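Long-range contacts in sesquisabinene B synthase 2 (Santalum album, PDB 6A2A), which probably converts farnesyl diphosphate into sesquisabinene B, as a terpene synthase that uses magnesium or manganese: residues 456-461 / 475-480; 215-220 / 499-504; 446-451 / 505-510. All blocks are in the same frame, centred on the assembly; numbering follows the deposited sequence.

Contact 1: 456-461 / 475-480; sequences CRIIND and LKSIQC
Asp461 and Ser477 carry this contact, and one carboxylate oxygen takes both direct bonds from the serine. Asp461 OD2 accepts from Ser477 OG at 2.7 Å and from the backbone Ser477 N at 2.9 Å. Both donors come in on the anti side but tilted out of the carboxylate plane, by 26° for OG and 34° for N, one from each face, and the N-H bond is fairly straight. With OG beside its own backbone N (chi1 -58°), the serine can offer hydroxyl and amide to the same atom. The other oxygen, Asp461 OD1, turns its syn lone pair to Arg457 NH1 one helical turn back, in a salt bridge of 3.0 Å that lies in the guanidinium plane. Lys476 crosses the carboxylate at about a right angle and meets it through the aliphatic part of its chain, CD standing 3.6 Å from Asp461 OD1. Its NZ ends 4.2 Å from Arg457 NH1, and a water that accepts from both cations sits between these like charges. A second water links Asp461 O to Ile478 N.

Further out, Tyr409 OH also bonds Asp461 OD2, while Arg457 NE is held by Ala413 O. An alanine in place of Asp461 would probably leave the Ser477 amide and hydroxyl without their acceptor and Arg457 NH1 without its salt-bridge partner. Asn460, which binds magnesium in this enzyme although no metal is bound here, is the preceding residue; Asn460 and Asp461 open the NSE/DTE metal-binding sequence of class I terpene synthases. Arg457 also lies close to Glu394, another residue of the magnesium sites. The carboxylate would therefore offset part of the positive charge of Arg457 and Lys476 while tying the metal-binding helix to helix 477-485.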
# COMPACT_ATOMS: atom_id res chain seq x y z
N CYS A 456 13.03 -17.74 -21.87
CA CYS A 456 13.49 -16.69 -20.97
C CYS A 456 14.85 -17.07 -20.34
O CYS A 456 15.78 -16.23 -20.22
CB CYS A 456 12.43 -16.41 -19.90
SG CYS A 456 10.95 -15.60 -20.56
N ARG A 457 14.97 -18.35 -19.95
CA ARG A 457 16.20 -18.87 -19.38
C ARG A 457 17.35 -18.85 -20.40
O ARG A 457 18.40 -18.28 -20.11
CB ARG A 457 16.00 -20.28 -18.81
CG ARG A 457 17.29 -20.99 -18.46
CD ARG A 457 18.30 -20.34 -17.58
NE ARG A 457 17.80 -20.00 -16.24
CZ ARG A 457 18.39 -19.24 -15.36
NH1 ARG A 457 19.45 -18.51 -15.70
NH2 ARG A 457 17.86 -19.12 -14.15
N ILE A 458 17.16 -19.38 -21.58
CA ILE A 458 18.26 -19.45 -22.52
C ILE A 458 18.66 -18.04 -22.99
O ILE A 458 19.88 -17.73 -23.14
CB ILE A 458 17.92 -20.36 -23.70
CG1 ILE A 458 17.93 -21.81 -23.24
CG2 ILE A 458 18.88 -20.09 -24.83
CD1 ILE A 458 17.49 -22.78 -24.33
N ILE A 459 17.68 -17.18 -23.16
CA ILE A 459 17.96 -15.82 -23.58
C ILE A 459 18.82 -15.09 -22.53
O ILE A 459 19.78 -14.48 -22.84
CB ILE A 459 16.69 -15.04 -23.91
CG1 ILE A 459 16.03 -15.66 -25.12
CG2 ILE A 459 17.03 -13.59 -24.16
CD1 ILE A 459 14.59 -15.30 -25.34
N ASN A 460 18.43 -15.21 -21.27
CA ASN A 460 19.19 -14.64 -20.18
C ASN A 460 20.62 -15.17 -20.21
O ASN A 460 21.53 -14.43 -20.14
CB ASN A 460 18.53 -14.94 -18.85
CG ASN A 460 19.17 -14.21 -17.69
OD1 ASN A 460 20.28 -14.41 -17.38
ND2 ASN A 460 18.40 -13.43 -17.02
N ASP A 461 20.78 -16.48 -20.36
CA ASP A 461 22.11 -17.08 -20.38
C ASP A 461 22.99 -16.59 -21.55
O ASP A 461 24.16 -16.49 -21.43
CB ASP A 461 22.04 -18.61 -20.38
CG ASP A 461 21.56 -19.20 -19.05
OD1 ASP A 461 21.18 -18.48 -18.16
OD2 ASP A 461 21.58 -20.41 -18.95
N LEU A 475 27.08 -23.76 -14.67
CA LEU A 475 25.66 -23.80 -14.54
C LEU A 475 25.04 -22.69 -15.37
O LEU A 475 24.17 -21.99 -14.85
CB LEU A 475 25.26 -23.65 -13.06
CG LEU A 475 25.80 -24.72 -12.11
CD1 LEU A 475 24.94 -24.80 -10.85
CD2 LEU A 475 25.87 -26.07 -12.78
N LYS A 476 25.46 -22.57 -16.63
CA LYS A 476 24.79 -21.76 -17.58
C LYS A 476 24.72 -22.53 -18.91
O LYS A 476 25.52 -23.40 -19.13
CB LYS A 476 25.55 -20.43 -17.74
CG LYS A 476 25.57 -19.52 -16.52
CD LYS A 476 24.30 -18.75 -16.33
CE LYS A 476 24.24 -17.96 -15.04
NZ LYS A 476 23.30 -18.56 -14.06
N SER A 477 23.73 -22.21 -19.73
CA SER A 477 23.47 -22.91 -20.97
C SER A 477 24.66 -23.23 -21.88
O SER A 477 24.89 -24.34 -22.21
CB SER A 477 22.39 -22.18 -21.79
OG SER A 477 21.20 -22.04 -21.10
N ILE A 478 25.39 -22.22 -22.28
CA ILE A 478 26.51 -22.42 -23.17
C ILE A 478 27.53 -23.39 -22.58
O ILE A 478 27.85 -24.33 -23.19
CB ILE A 478 27.17 -21.11 -23.57
CG1 ILE A 478 26.19 -20.21 -24.30
CG2 ILE A 478 28.34 -21.36 -24.48
CD1 ILE A 478 26.63 -18.79 -24.41
N GLN A 479 27.97 -23.14 -21.36
CA GLN A 479 28.95 -23.97 -20.71
C GLN A 479 28.48 -25.39 -20.55
O GLN A 479 29.23 -26.29 -20.77
CB GLN A 479 29.43 -23.39 -19.38
CG GLN A 479 30.65 -24.08 -18.80
CD GLN A 479 31.89 -23.99 -19.65
OE1 GLN A 479 32.29 -22.93 -20.06
NE2 GLN A 479 32.48 -25.11 -19.93
N CYS A 480 27.23 -25.57 -20.20
CA CYS A 480 26.69 -26.90 -20.07
C CYS A 480 26.79 -27.67 -21.38
O CYS A 480 27.11 -28.80 -21.38
CB CYS A 480 25.22 -26.87 -19.67
SG CYS A 480 24.95 -26.53 -17.97
O HOH W 1 20.73 -17.15 -13.55
O HOH W 2 25.35 -19.51 -21.05

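Contact 2: 215-220 / 499-504; sequences LHWRTI and LVRMWW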
# COMPACT_ATOMS: atom_id res chain seq x y z
N LEU A 215 11.50 -7.33 -35.15
CA LEU A 215 10.37 -6.75 -34.59
C LEU A 215 9.59 -7.77 -33.73
O LEU A 215 9.05 -7.42 -32.68
CB LEU A 215 9.47 -6.20 -35.71
CG LEU A 215 8.18 -5.54 -35.27
CD1 LEU A 215 8.45 -4.38 -34.37
CD2 LEU A 215 7.35 -5.06 -36.46
N HIS A 216 9.53 -8.99 -34.22
CA HIS A 216 8.75 -10.05 -33.58
C HIS A 216 9.31 -10.32 -32.17
O HIS A 216 8.57 -10.83 -31.34
CB HIS A 216 8.81 -11.32 -34.43
CG HIS A 216 7.87 -12.39 -34.00
ND1 HIS A 216 6.52 -12.17 -33.86
CD2 HIS A 216 8.06 -13.72 -33.80
CE1 HIS A 216 5.91 -13.32 -33.54
NE2 HIS A 216 6.81 -14.29 -33.55
N TRP A 217 10.60 -10.08 -31.95
CA TRP A 217 11.28 -10.39 -30.66
C TRP A 217 11.34 -9.16 -29.73
O TRP A 217 11.85 -9.26 -28.61
CB TRP A 217 12.67 -10.94 -30.97
CG TRP A 217 12.68 -12.32 -31.55
CD1 TRP A 217 11.60 -13.05 -31.96
CD2 TRP A 217 13.83 -13.11 -31.81
NE1 TRP A 217 12.01 -14.25 -32.47
CE2 TRP A 217 13.37 -14.34 -32.33
CE3 TRP A 217 15.19 -12.95 -31.59
CZ2 TRP A 217 14.25 -15.34 -32.67
CZ3 TRP A 217 16.06 -13.96 -31.90
CH2 TRP A 217 15.60 -15.12 -32.49
N ARG A 218 10.82 -8.02 -30.12
CA ARG A 218 10.90 -6.80 -29.32
C ARG A 218 9.63 -6.62 -28.51
O ARG A 218 8.53 -7.08 -28.88
CB ARG A 218 11.20 -5.59 -30.23
CG ARG A 218 12.61 -5.59 -30.79
CD ARG A 218 12.90 -4.40 -31.75
NE ARG A 218 14.30 -4.31 -32.06
CZ ARG A 218 15.22 -3.72 -31.28
NH1 ARG A 218 14.89 -3.26 -30.08
NH2 ARG A 218 16.47 -3.65 -31.69
N THR A 219 9.73 -5.83 -27.46
CA THR A 219 8.60 -5.48 -26.67
C THR A 219 7.74 -4.47 -27.39
O THR A 219 8.22 -3.70 -28.26
CB THR A 219 8.92 -4.90 -25.29
OG1 THR A 219 9.37 -3.55 -25.39
CG2 THR A 219 9.93 -5.72 -24.50
N ILE A 220 6.49 -4.50 -27.06
CA ILE A 220 5.55 -3.48 -27.67
C ILE A 220 5.89 -2.07 -27.18
O ILE A 220 6.05 -1.18 -27.99
CB ILE A 220 4.08 -3.80 -27.40
CG1 ILE A 220 3.73 -5.15 -28.01
CG2 ILE A 220 3.17 -2.74 -28.00
CD1 ILE A 220 2.42 -5.75 -27.47
N LEU A 499 18.49 -23.05 -30.47
CA LEU A 499 17.40 -23.45 -29.64
C LEU A 499 16.40 -22.31 -29.47
O LEU A 499 15.19 -22.58 -29.34
CB LEU A 499 17.94 -23.90 -28.28
CG LEU A 499 18.70 -25.21 -28.29
CD1 LEU A 499 19.13 -25.58 -26.87
CD2 LEU A 499 17.88 -26.33 -28.91
N VAL A 500 16.89 -21.08 -29.38
CA VAL A 500 15.99 -19.95 -29.27
C VAL A 500 15.08 -19.93 -30.49
O VAL A 500 13.89 -19.69 -30.38
CB VAL A 500 16.78 -18.66 -29.13
CG1 VAL A 500 15.93 -17.43 -29.37
CG2 VAL A 500 17.50 -18.63 -27.80
N ARG A 501 15.68 -20.11 -31.69
CA ARG A 501 14.84 -20.04 -32.90
C ARG A 501 13.82 -21.18 -32.92
O ARG A 501 12.65 -20.96 -33.24
CB ARG A 501 15.69 -20.06 -34.17
CG ARG A 501 16.56 -18.81 -34.29
CD ARG A 501 17.25 -18.68 -35.66
NE ARG A 501 18.11 -19.81 -35.90
CZ ARG A 501 19.40 -19.87 -35.57
NH1 ARG A 501 20.01 -18.85 -35.00
NH2 ARG A 501 20.09 -20.96 -35.85
N MET A 502 14.25 -22.36 -32.52
CA MET A 502 13.34 -23.53 -32.45
C MET A 502 12.16 -23.28 -31.50
O MET A 502 11.02 -23.55 -31.81
CB MET A 502 14.13 -24.76 -31.99
CG MET A 502 13.28 -26.03 -31.88
SD MET A 502 12.49 -26.36 -30.26
CE MET A 502 13.98 -26.53 -29.28
N TRP A 503 12.43 -22.84 -30.27
CA TRP A 503 11.33 -22.67 -29.31
C TRP A 503 10.40 -21.54 -29.73
O TRP A 503 9.21 -21.62 -29.53
CB TRP A 503 11.88 -22.48 -27.90
CG TRP A 503 12.38 -23.71 -27.21
CD1 TRP A 503 13.65 -24.01 -26.85
CD2 TRP A 503 11.57 -24.82 -26.78
NE1 TRP A 503 13.71 -25.26 -26.25
CE2 TRP A 503 12.44 -25.76 -26.19
CE3 TRP A 503 10.22 -25.12 -26.90
CZ2 TRP A 503 11.98 -26.96 -25.68
CZ3 TRP A 503 9.78 -26.34 -26.44
CH2 TRP A 503 10.64 -27.20 -25.81
N TRP A 504 10.93 -20.48 -30.38
CA TRP A 504 10.07 -19.50 -30.96
C TRP A 504 9.15 -20.12 -32.03
O TRP A 504 8.01 -19.74 -32.12
CB TRP A 504 10.90 -18.34 -31.55
CG TRP A 504 10.96 -17.11 -30.70
CD1 TRP A 504 12.05 -16.69 -30.01
CD2 TRP A 504 9.91 -16.19 -30.39
NE1 TRP A 504 11.75 -15.54 -29.33
CE2 TRP A 504 10.47 -15.21 -29.55
CE3 TRP A 504 8.57 -16.05 -30.78
CZ2 TRP A 504 9.74 -14.11 -29.10
CZ3 TRP A 504 7.85 -14.98 -30.31
CH2 TRP A 504 8.44 -14.01 -29.49
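Trp217 lays its indole over that of Trp504, and it can be followed outward from CB. Its CG stands beside the backbone N (chi1 -72°), which swings the ring from the short 3-10 turn toward helix 489-510. CG, at the root of the ring, is 4.0 Å from Trp504 NE1. The next atom, CD1, sits closer, 3.4 Å from Trp504 CE2. Trp217 NE1 then comes over the five-membered ring of Trp504 and approaches Trp504 NE1 to 3.4 Å; as both nitrogens are donors, this is stacking and not a hydrogen bond. Beyond it, Trp217 CE2 and CZ2 pass over Trp504 CD1. At the far rim, Trp217 CH2 touches Val500 CG1 at 3.9 Å, and Arg501 CG meets the ring at its edge, near the plane. The five-membered rings form a face-to-face stack with centroids 3.8 Å apart and planes at 16°, the two indoles lying alongside with their chains entering from opposite ends.

His216 completes the aromatic cluster at the other end of Trp504, where its NE2 comes to 3.5 Å from CZ3. These two rings meet obliquely, with their planes at 49°. The polar ends of both rings bond elsewhere: His216 NE2 pairs with Asn508 OD1, and Trp504 NE1 with His533 NE2. His533 also stacks on Trp217, bringing helix 521-535 into the same cluster.

The loop here leads from the N-terminal helices into helix 220-232, so the cluster is consistent with a seam between the two helical domains of plant terpene synthases. With no hydrogen bond between the two segments, the grip is probably mostly van der Waals, between ring faces, while the hydrogen bonds of His216 and Trp504 to residues outside fix how those two rings are turned.

Contact 3: 446-451 / 505-510; sequences PLFVRA and KRLNKC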
# COMPACT_ATOMS: atom_id res chain seq x y z
N PRO A 446 2.30 -26.89 -19.88
CA PRO A 446 1.88 -27.20 -21.25
C PRO A 446 2.91 -26.61 -22.23
O PRO A 446 3.65 -25.69 -21.84
CB PRO A 446 0.51 -26.57 -21.41
CG PRO A 446 0.43 -25.60 -20.30
CD PRO A 446 1.32 -26.06 -19.20
N LEU A 447 3.05 -27.23 -23.40
CA LEU A 447 4.11 -26.80 -24.35
C LEU A 447 4.24 -25.27 -24.46
O LEU A 447 5.38 -24.77 -24.44
CB LEU A 447 3.80 -27.39 -25.72
CG LEU A 447 4.76 -27.04 -26.86
CD1 LEU A 447 6.15 -27.53 -26.58
CD2 LEU A 447 4.24 -27.64 -28.16
N PHE A 448 3.15 -24.56 -24.61
CA PHE A 448 3.15 -23.08 -24.78
C PHE A 448 3.91 -22.40 -23.65
O PHE A 448 4.70 -21.53 -23.88
CB PHE A 448 1.72 -22.57 -24.76
CG PHE A 448 1.53 -21.11 -25.09
CD1 PHE A 448 2.10 -20.55 -26.21
CD2 PHE A 448 0.72 -20.32 -24.30
CE1 PHE A 448 1.89 -19.22 -26.51
CE2 PHE A 448 0.52 -19.00 -24.60
CZ PHE A 448 1.11 -18.46 -25.71
N VAL A 449 3.62 -22.81 -22.44
CA VAL A 449 4.25 -22.20 -21.24
C VAL A 449 5.69 -22.69 -21.12
O VAL A 449 6.55 -21.90 -20.81
CB VAL A 449 3.41 -22.52 -20.00
CG1 VAL A 449 4.01 -21.90 -18.77
CG2 VAL A 449 1.98 -22.10 -20.21
N ARG A 450 5.92 -23.95 -21.36
CA ARG A 450 7.28 -24.52 -21.25
C ARG A 450 8.22 -23.78 -22.22
O ARG A 450 9.29 -23.47 -21.83
CB ARG A 450 7.24 -26.01 -21.58
CG ARG A 450 8.50 -26.77 -21.20
CD ARG A 450 8.50 -28.19 -21.73
NE ARG A 450 9.61 -28.96 -21.23
CZ ARG A 450 10.34 -29.83 -21.91
NH1 ARG A 450 11.41 -30.35 -21.33
NH2 ARG A 450 10.02 -30.21 -23.14
N ALA A 451 7.77 -23.57 -23.44
CA ALA A 451 8.57 -22.87 -24.46
C ALA A 451 8.95 -21.48 -23.95
O ALA A 451 10.10 -21.11 -24.02
CB ALA A 451 7.79 -22.81 -25.74
N LYS A 505 9.67 -20.97 -32.88
CA LYS A 505 8.82 -21.67 -33.87
C LYS A 505 7.65 -22.42 -33.20
O LYS A 505 6.51 -22.38 -33.64
CB LYS A 505 9.69 -22.60 -34.69
CG LYS A 505 10.55 -21.93 -35.77
CD LYS A 505 11.60 -22.85 -36.27
CE LYS A 505 12.56 -22.20 -37.23
NZ LYS A 505 13.56 -23.16 -37.72
N ARG A 506 7.94 -23.09 -32.09
CA ARG A 506 6.88 -23.79 -31.34
C ARG A 506 5.89 -22.82 -30.75
O ARG A 506 4.70 -23.03 -30.80
CB ARG A 506 7.58 -24.70 -30.31
CG ARG A 506 8.57 -25.66 -30.94
CD ARG A 506 8.87 -26.94 -30.19
NE ARG A 506 7.83 -27.91 -30.44
CZ ARG A 506 7.89 -29.18 -30.03
NH1 ARG A 506 8.96 -29.62 -29.36
NH2 ARG A 506 6.91 -29.99 -30.33
N LEU A 507 6.34 -21.71 -30.10
CA LEU A 507 5.46 -20.66 -29.64
C LEU A 507 4.53 -20.12 -30.74
O LEU A 507 3.34 -19.93 -30.51
CB LEU A 507 6.35 -19.50 -29.16
CG LEU A 507 6.70 -19.31 -27.70
CD1 LEU A 507 7.16 -17.86 -27.48
CD2 LEU A 507 5.61 -19.69 -26.72
N ASN A 508 5.09 -19.79 -31.94
CA ASN A 508 4.33 -19.26 -33.04
C ASN A 508 3.21 -20.22 -33.46
O ASN A 508 2.09 -19.82 -33.60
CB ASN A 508 5.23 -19.03 -34.28
CG ASN A 508 6.20 -17.87 -34.14
OD1 ASN A 508 6.01 -17.01 -33.28
ND2 ASN A 508 7.23 -17.88 -34.97
N LYS A 509 3.56 -21.46 -33.55
CA LYS A 509 2.56 -22.49 -34.00
C LYS A 509 1.49 -22.71 -32.91
O LYS A 509 0.27 -22.83 -33.22
CB LYS A 509 3.23 -23.80 -34.39
CG LYS A 509 2.29 -24.77 -35.11
CD LYS A 509 3.03 -25.94 -35.67
CE LYS A 509 2.17 -26.81 -36.57
NZ LYS A 509 3.03 -27.69 -37.41
N CYS A 510 1.89 -22.64 -31.64
CA CYS A 510 0.91 -22.81 -30.53
C CYS A 510 -0.20 -21.76 -30.68
O CYS A 510 -1.35 -22.07 -30.42
CB CYS A 510 1.52 -22.73 -29.12
SG CYS A 510 2.63 -24.06 -28.61
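Phe448 reaches Leu507 and Cys510 because its CG stands anti to the backbone N (chi1 -173°), carrying the ring from the first turn of helix 447-462 toward helix 489-510. Leu507 answers from a chi1 of -97°, well away from a staggered value, which places CD2 in the angle between Phe448 and Ala451. That one methyl meets three atoms of two residues: it lies 3.5 Å from Phe448 O, 3.6 Å from Phe448 CD1 and 3.9 Å from Ala451 CB. The phenyl and the leucine cross at about a right angle, with the methyl approaching the ring obliquely. One turn further along, Cys510 brings CB to 3.7 Å from the same Phe448 CD1.

The segments 447-451 and 505-510 run roughly antiparallel, their axes 9.2 Å apart at closest, with 146° between their directions. This is packing inside the all-helical bundle of the class I terpene synthase fold, between the start of one helix and the end of the other, and it lies away from the metal-binding residues. Behind the pair stands helix 521-535, where Leu522 and Thr525 touch Phe448 and Val529 touches Leu507, so the inner part of the contact is a three-helix core.

Toward the outside the character changes. Leu447 branches over Arg506 and Cys510: its CD2 meets Cys510 SG at 4.0 Å, and its CD1 sits over the centre of one face of the Arg506 guanidinium, 4.2 Å above the plane. The arginine chain, bent at chi3, crosses the leucine at about a right angle, so an apolar methyl covers a flat cation. Arg506 NE has in addition a long, weak ion pair with Glu175. Leu447 also leans on Trp503, about one turn before Arg506.

Overall arrangement
Helix 489-510 forms one side of contacts 2 and 3, follows helix 477-485 of contact 1 in the chain, and reaches contact 1 through Val500 on Ile458. Helix 447-462 serves contact 3 near its start and contact 1 near its end, the two centres being about 19 Å apart. The centres of contacts 2 and 3 are about 11 Å apart, those of 1 and 2 about 16 Å. Trp503 rests on Ala451 between 2 and 3. In sequence, 215-220 comes first, then 446-451, 456-461, 475-480, 499-504 and 505-510. Packing is thus continuous from the likely domain seam through the helical core to the metal-binding end.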